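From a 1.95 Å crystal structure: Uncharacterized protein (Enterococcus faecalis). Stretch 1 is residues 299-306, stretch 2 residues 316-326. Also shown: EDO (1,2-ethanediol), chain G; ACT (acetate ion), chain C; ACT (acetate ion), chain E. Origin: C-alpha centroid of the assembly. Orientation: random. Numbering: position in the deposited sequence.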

ATOM      1  N   HIS A 299      26.297 -18.890   5.794  1.00 36.75           N
ATOM      2  CA  HIS A 299      25.920 -19.228   4.421  1.00 36.17           C
ATOM      3  C   HIS A 299      24.691 -20.177   4.379  1.00 35.43           C
ATOM      4  O   HIS A 299      24.658 -21.132   3.604  1.00 33.86           O
ATOM      5  N   LEU A 300      23.692 -19.938   5.228  1.00 34.81           N
ATOM      6  CA  LEU A 300      22.545 -20.838   5.236  1.00 35.02           C
ATOM      7  C   LEU A 300      21.319 -20.258   4.553  1.00 34.44           C
ATOM      8  O   LEU A 300      20.298 -20.946   4.413  1.00 34.99           O
ATOM      9  N   ALA A 301      21.412 -19.015   4.113  1.00 32.65           N
ATOM     10  CA  ALA A 301      20.312 -18.425   3.367  1.00 32.08           C
ATOM     11  C   ALA A 301      20.864 -17.657   2.192  1.00 31.43           C
ATOM     12  O   ALA A 301      21.922 -17.034   2.302  1.00 30.47           O
ATOM     13  N   TYR A 302      20.154 -17.709   1.076  1.00 30.90           N
ATOM     14  CA  TYR A 302      20.495 -16.913  -0.114  1.00 30.46           C
ATOM     15  C   TYR A 302      20.137 -15.466   0.124  1.00 31.63           C
ATOM     16  O   TYR A 302      20.781 -14.567  -0.401  1.00 31.67           O
ATOM     17  N   TYR A 303      19.093 -15.255   0.928  1.00 32.01           N
ATOM     18  CA  TYR A 303      18.734 -13.930   1.392  1.00 32.44           C
ATOM     19  C   TYR A 303      17.944 -14.072   2.663  1.00 32.48           C
ATOM     20  O   TYR A 303      17.284 -15.098   2.880  1.00 31.46           O
ATOM     21  N   ALA A 304      18.015 -13.055   3.517  1.00 32.26           N
ATOM     22  CA  ALA A 304      17.266 -13.048   4.750  1.00 33.98           C
ATOM     23  C   ALA A 304      16.937 -11.597   5.063  1.00 35.15           C
ATOM     24  O   ALA A 304      17.849 -10.814   5.263  1.00 35.37           O
ATOM     25  N   SER A 305      15.662 -11.212   5.085  1.00 34.67           N
ATOM     26  CA  SER A 305      15.409  -9.815   5.440  1.00 35.72           C
ATOM     27  C   SER A 305      14.147  -9.651   6.234  1.00 34.71           C
ATOM     28  O   SER A 305      13.336 -10.568   6.313  1.00 34.93           O
ATOM     29  N   SER A 306      13.991  -8.484   6.843  1.00 34.13           N
ATOM     30  CA  SER A 306      12.818  -8.252   7.684  1.00 32.96           C
ATOM     31  C   SER A 306      12.115  -7.005   7.162  1.00 33.81           C
ATOM     32  O   SER A 306      12.758  -6.150   6.492  1.00 33.08           O
ATOM     33  N   THR A 316       7.740  -9.274   9.482  1.00 35.51           N
ATOM     34  CA  THR A 316       8.024 -10.561   8.831  1.00 34.94           C
ATOM     35  C   THR A 316       9.509 -10.676   8.532  1.00 34.75           C
ATOM     36  O   THR A 316      10.211  -9.648   8.366  1.00 34.47           O
ATOM     37  N   VAL A 317       9.984 -11.914   8.537  1.00 31.84           N
ATOM     38  CA  VAL A 317      11.291 -12.248   8.110  1.00 31.93           C
ATOM     39  C   VAL A 317      11.047 -13.175   6.937  1.00 31.89           C
ATOM     40  O   VAL A 317      10.236 -14.108   7.039  1.00 32.02           O
ATOM     41  N   GLN A 318      11.728 -12.908   5.825  1.00 32.18           N
ATOM     42  CA  GLN A 318      11.625 -13.736   4.635  1.00 32.65           C
ATOM     43  C   GLN A 318      13.014 -14.241   4.245  1.00 32.09           C
ATOM     44  O   GLN A 318      13.949 -13.442   4.177  1.00 32.71           O
ATOM     45  N   THR A 319      13.144 -15.549   3.997  1.00 31.72           N
ATOM     46  CA  THR A 319      14.402 -16.157   3.569  1.00 30.94           C
ATOM     47  C   THR A 319      14.199 -17.068   2.346  1.00 30.67           C
ATOM     48  O   THR A 319      13.113 -17.621   2.151  1.00 30.15           O
ATOM     49  N   GLY A 320      15.245 -17.191   1.535  1.00 30.22           N
ATOM     50  CA  GLY A 320      15.388 -18.276   0.544  1.00 29.15           C
ATOM     51  C   GLY A 320      16.514 -19.166   1.033  1.00 30.13           C
ATOM     52  O   GLY A 320      17.620 -18.672   1.408  1.00 29.48           O
ATOM     53  N   ILE A 321      16.256 -20.473   1.054  1.00 29.95           N
ATOM     54  CA  ILE A 321      17.187 -21.439   1.658  1.00 30.20           C
ATOM     55  C   ILE A 321      17.195 -22.719   0.854  1.00 31.14           C
ATOM     56  O   ILE A 321      16.345 -22.892  -0.031  1.00 29.81           O
ATOM     57  N   ASP A 322      18.178 -23.581   1.130  1.00 30.58           N
ATOM     58  CA  ASP A 322      18.065 -24.979   0.789  1.00 32.30           C
ATOM     59  C   ASP A 322      17.178 -25.584   1.875  1.00 32.32           C
ATOM     60  O   ASP A 322      17.474 -25.437   3.073  1.00 31.91           O
ATOM     61  N   GLY A 323      16.124 -26.292   1.455  1.00 31.91           N
ATOM     62  CA  GLY A 323      15.037 -26.716   2.368  1.00 32.35           C
ATOM     63  C   GLY A 323      15.555 -27.569   3.517  1.00 32.23           C
ATOM     64  O   GLY A 323      14.996 -27.537   4.604  1.00 32.39           O
ATOM     65  N   LYS A 324      16.640 -28.308   3.278  1.00 32.92           N
ATOM     66  CA  LYS A 324      17.271 -29.161   4.318  1.00 34.02           C
ATOM     67  C   LYS A 324      17.742 -28.396   5.574  1.00 34.05           C
ATOM     68  O   LYS A 324      17.895 -28.992   6.647  1.00 34.39           O
ATOM     69  N   ASN A 325      17.916 -27.078   5.449  1.00 33.91           N
ATOM     70  CA  ASN A 325      18.446 -26.233   6.523  1.00 33.15           C
ATOM     71  C   ASN A 325      17.358 -25.489   7.327  1.00 32.94           C
ATOM     72  O   ASN A 325      17.670 -24.586   8.115  1.00 31.92           O
ATOM     73  N   ARG A 326      16.086 -25.876   7.134  1.00 32.62           N
ATOM     74  CA  ARG A 326      14.957 -25.165   7.736  1.00 32.91           C
ATOM     75  C   ARG A 326      15.137 -24.938   9.239  1.00 32.90           C
ATOM     76  O   ARG A 326      15.069 -23.793   9.723  1.00 31.69           O
TER

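The frame for this contact is an antiparallel strand pair, and its side chains follow from the register. Ser305 and Gln318 form a hydrogen-bonded pair, with Ser305 N to Gln318 O at 3.0 Å and Gln318 N to Ser305 O at 2.9 Å. Further along, Gly320 N reaches Tyr303 O at 3.2 Å, and Tyr302 N donates to Gly320 O at 2.7 Å. Along the strands the side chains alternate: Ala304, Ser306, Val317 and Thr319 point to one face of the sheet, Tyr303, Ser305 and Gln318 to the other.

The first face is buried and packed with small groups. Ala304 CB lies 3.9 Å from Thr319 CG2, and Ser306 CB lies 4.1 Å from Val317 CG2. In these non-hydrogen-bonded pairs Ala304 CA lies 4.4 Å from Thr319 CA and Ser306 CA 4.3 Å from Val317 CA, so short side chains make contact. Thr319 (p) and Val317 (t) each present a methyl to the neighbouring strand, while Thr319 OG1 is satisfied elsewhere in the structure. The apolar contact continues beyond these pairs, where Ala301 CB meets Ile321 CG2 at 4.0 Å. Ile321 is p at chi1 and t at chi2; its CG2 stays near the other stretch while its far end, CD1, leads away.

On the other face the notable contact is a tyrosine ring over glycine. Tyr303, with chi1 p and chi2 84°, lays its ring across the neighbouring strand, and Gly320 CA sits over the ring face, 4.0 Å from the Tyr303 centroid, in a CH-pi contact. The glycine is what the ring needs here: an ideal CB on Gly320 would fall 2.6 Å from Tyr303 CE2, a clash. Gln318 (m, then t) and Ser305 (p) share this face, but their side chains come no nearer the opposite stretch than 4.3 Å.

Tyr302 uses its ring differently. With chi1 m and chi2 -83°, it starts sideways, yet its end reaches the second stretch. The ring edge of Tyr302 lies near Gly320 O and Ile321 C, with Tyr302 CE2 3.8 Å from Ile321 C, and Tyr302 OH donates to Asp322 OD1 at 2.8 Å. Asp322 (m) likewise starts sideways and bends its carboxylate in to accept. Over one face of the Tyr302 ring lies the ethanediol, its C1 3.6 Å from Tyr302 CZ; its O1 gives a weak hydrogen bond to Asp322 OD2 at 3.3 Å.

Beyond the paired strands, water 1 joins the two stretches. It donates to Leu300 O at 2.6 Å and accepts from Asp322 N at 2.8 Å and Asn325 ND2 at 2.9 Å, and it also bonds ethanediol O1 at 2.7 Å. Asn325 (m) points toward the first stretch, and its ND2 lies 3.7 Å from CD2 of Leu300 (m, t), a van der Waals contact beside the water-bound amide. Alongside the pairing, water 2 links Tyr303 OH, at 2.5 Å, to Thr319 O, at 3.0 Å.

Two acetates decorate the second stretch: Thr316 (p) donates through OG1 to O of the chain E acetate at 2.8 Å, and Gly323 N donates to OXT of the chain C acetate at 2.8 Å.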

ATOM      1  CB  HIS A 299      27.121 -19.834   3.620  1.00 36.92           C
ATOM      2  CG  HIS A 299      28.417 -19.068   3.760  1.00 39.20           C
ATOM      3  ND1 HIS A 299      28.530 -17.713   3.493  1.00 42.06           N
ATOM      4  CD2 HIS A 299      29.659 -19.481   4.117  1.00 41.77           C
ATOM      5  CE1 HIS A 299      29.781 -17.327   3.694  1.00 43.14           C
ATOM      6  NE2 HIS A 299      30.486 -18.380   4.076  1.00 40.98           N
ATOM      7  CB  LEU A 300      22.188 -21.304   6.645  1.00 36.15           C
ATOM      8  CG  LEU A 300      23.095 -22.365   7.279  1.00 38.55           C
ATOM      9  CD1 LEU A 300      22.321 -22.942   8.429  1.00 40.12           C
ATOM     10  CD2 LEU A 300      23.522 -23.468   6.300  1.00 38.50           C
ATOM     11  CB  ALA A 301      19.480 -17.502   4.280  1.00 30.91           C
ATOM     12  CB  TYR A 302      19.758 -17.451  -1.327  1.00 30.43           C
ATOM     13  CG  TYR A 302      20.181 -18.840  -1.646  1.00 29.24           C
ATOM     14  CD1 TYR A 302      21.345 -19.074  -2.388  1.00 28.29           C
ATOM     15  CD2 TYR A 302      19.457 -19.944  -1.169  1.00 32.47           C
ATOM     16  CE1 TYR A 302      21.762 -20.355  -2.665  1.00 29.58           C
ATOM     17  CE2 TYR A 302      19.889 -21.257  -1.457  1.00 29.59           C
ATOM     18  CZ  TYR A 302      21.048 -21.432  -2.198  1.00 29.08           C
ATOM     19  OH  TYR A 302      21.502 -22.693  -2.510  1.00 31.20           O
ATOM     20  CB  TYR A 303      17.942 -13.159   0.314  1.00 33.72           C
ATOM     21  CG  TYR A 303      16.602 -13.780  -0.024  1.00 34.31           C
ATOM     22  CD1 TYR A 303      15.465 -13.509   0.750  1.00 35.90           C
ATOM     23  CD2 TYR A 303      16.477 -14.637  -1.116  1.00 35.20           C
ATOM     24  CE1 TYR A 303      14.232 -14.086   0.436  1.00 35.09           C
ATOM     25  CE2 TYR A 303      15.268 -15.208  -1.446  1.00 36.04           C
ATOM     26  CZ  TYR A 303      14.155 -14.943  -0.690  1.00 34.96           C
ATOM     27  OH  TYR A 303      12.963 -15.559  -1.049  1.00 35.10           O
ATOM     28  CB  ALA A 304      18.085 -13.647   5.883  1.00 33.99           C
ATOM     29  CB  SER A 305      15.386  -8.933   4.197  1.00 36.12           C
ATOM     30  OG  SER A 305      14.269  -9.247   3.431  1.00 40.09           O
ATOM     31  CB  SER A 306      13.215  -8.136   9.164  1.00 32.63           C
ATOM     32  OG  SER A 306      14.011  -6.968   9.394  1.00 32.94           O
ATOM     33  CB  THR A 316       7.282 -10.725   7.495  1.00 36.09           C
ATOM     34  OG1 THR A 316       7.794  -9.780   6.562  1.00 36.54           O
ATOM     35  CG2 THR A 316       5.781 -10.523   7.638  1.00 33.61           C
ATOM     36  CB  VAL A 317      12.102 -12.976   9.226  1.00 31.63           C
ATOM     37  CG1 VAL A 317      13.409 -13.616   8.658  1.00 31.06           C
ATOM     38  CG2 VAL A 317      12.472 -12.006  10.346  1.00 31.13           C
ATOM     39  CB  GLN A 318      11.062 -12.894   3.490  1.00 33.10           C
ATOM     40  CG  GLN A 318       9.630 -12.407   3.725  1.00 37.89           C
ATOM     41  CD  GLN A 318       9.158 -11.570   2.561  1.00 43.11           C
ATOM     42  OE1 GLN A 318       9.266 -11.972   1.386  1.00 42.64           O
ATOM     43  NE2 GLN A 318       8.667 -10.382   2.872  1.00 43.98           N
ATOM     44  CB  THR A 319      15.074 -16.974   4.733  1.00 30.83           C
ATOM     45  OG1 THR A 319      14.348 -18.180   4.985  1.00 32.85           O
ATOM     46  CG2 THR A 319      15.111 -16.146   6.071  1.00 31.85           C
ATOM     47  CB  ILE A 321      16.829 -21.775   3.155  1.00 30.31           C
ATOM     48  CG1 ILE A 321      15.500 -22.532   3.262  1.00 31.64           C
ATOM     49  CG2 ILE A 321      16.800 -20.470   4.053  1.00 29.36           C
ATOM     50  CD1 ILE A 321      15.216 -23.125   4.665  1.00 30.78           C
ATOM     51  CB  ASP A 322      19.437 -25.659   0.771  1.00 32.21           C
ATOM     52  CG  ASP A 322      20.336 -25.174  -0.377  1.00 35.76           C
ATOM     53  OD1 ASP A 322      19.841 -24.581  -1.371  1.00 38.42           O
ATOM     54  OD2 ASP A 322      21.555 -25.410  -0.285  1.00 40.67           O
ATOM     55  CB  LYS A 324      18.409 -30.023   3.735  1.00 33.48           C
ATOM     56  CG  LYS A 324      19.727 -29.291   3.507  1.00 34.39           C
ATOM     57  CD  LYS A 324      20.910 -30.223   3.106  1.00 37.03           C
ATOM     58  CE  LYS A 324      21.505 -31.030   4.300  1.00 41.46           C
ATOM     59  NZ  LYS A 324      22.585 -32.053   3.883  1.00 41.65           N
ATOM     60  CB  ASN A 325      19.472 -25.237   5.943  1.00 33.23           C
ATOM     61  CG  ASN A 325      20.723 -25.918   5.369  1.00 35.94           C
ATOM     62  OD1 ASN A 325      21.274 -26.835   5.975  1.00 40.12           O
ATOM     63  ND2 ASN A 325      21.203 -25.433   4.227  1.00 34.61           N
ATOM     64  CB  ARG A 326      13.648 -25.910   7.470  1.00 32.88           C
ATOM     65  CG  ARG A 326      12.440 -25.403   8.272  1.00 33.14           C
ATOM     66  CD  ARG A 326      11.345 -26.493   8.481  1.00 34.61           C
ATOM     67  NE  ARG A 326      10.064 -25.891   8.898  1.00 38.29           N
ATOM     68  CZ  ARG A 326       9.698 -25.654  10.160  1.00 42.36           C
ATOM     69  NH1 ARG A 326      10.504 -25.978  11.171  1.00 43.62           N
ATOM     70  NH2 ARG A 326       8.518 -25.088  10.419  1.00 40.09           N
TER
HETATM   71  C1  EDO G 428      22.873 -21.582   0.950  1.00 45.60           C
HETATM   72  O1  EDO G 428      22.629 -22.884   1.494  1.00 43.18           O
HETATM   73  C2  EDO G 428      24.091 -21.722   0.049  1.00 45.79           C
HETATM   74  O2  EDO G 428      24.596 -20.430  -0.336  1.00 48.51           O
HETATM   75  C   ACT C 424      15.842 -26.825  -1.986  1.00 37.32           C
HETATM   76  O   ACT C 424      15.637 -26.391  -3.141  1.00 39.14           O
HETATM   77  OXT ACT C 424      15.055 -26.464  -1.088  1.00 34.98           O
HETATM   78  CH3 ACT C 424      16.971 -27.734  -1.716  1.00 36.96           C
HETATM   79  C   ACT E 426       5.364  -7.142   5.629  1.00 43.79           C
HETATM   80  O   ACT E 426       6.034  -8.094   5.130  1.00 43.01           O
HETATM   81  OXT ACT E 426       5.671  -6.718   6.792  1.00 43.25           O
HETATM   82  CH3 ACT E 426       4.227  -6.555   4.856  1.00 43.19           C
HETATM   83  O   HOH W   1      20.350 -22.970   2.846  1.00 29.49           O
HETATM   84  O   HOH W   2      11.224 -15.726   0.782  1.00 28.11           O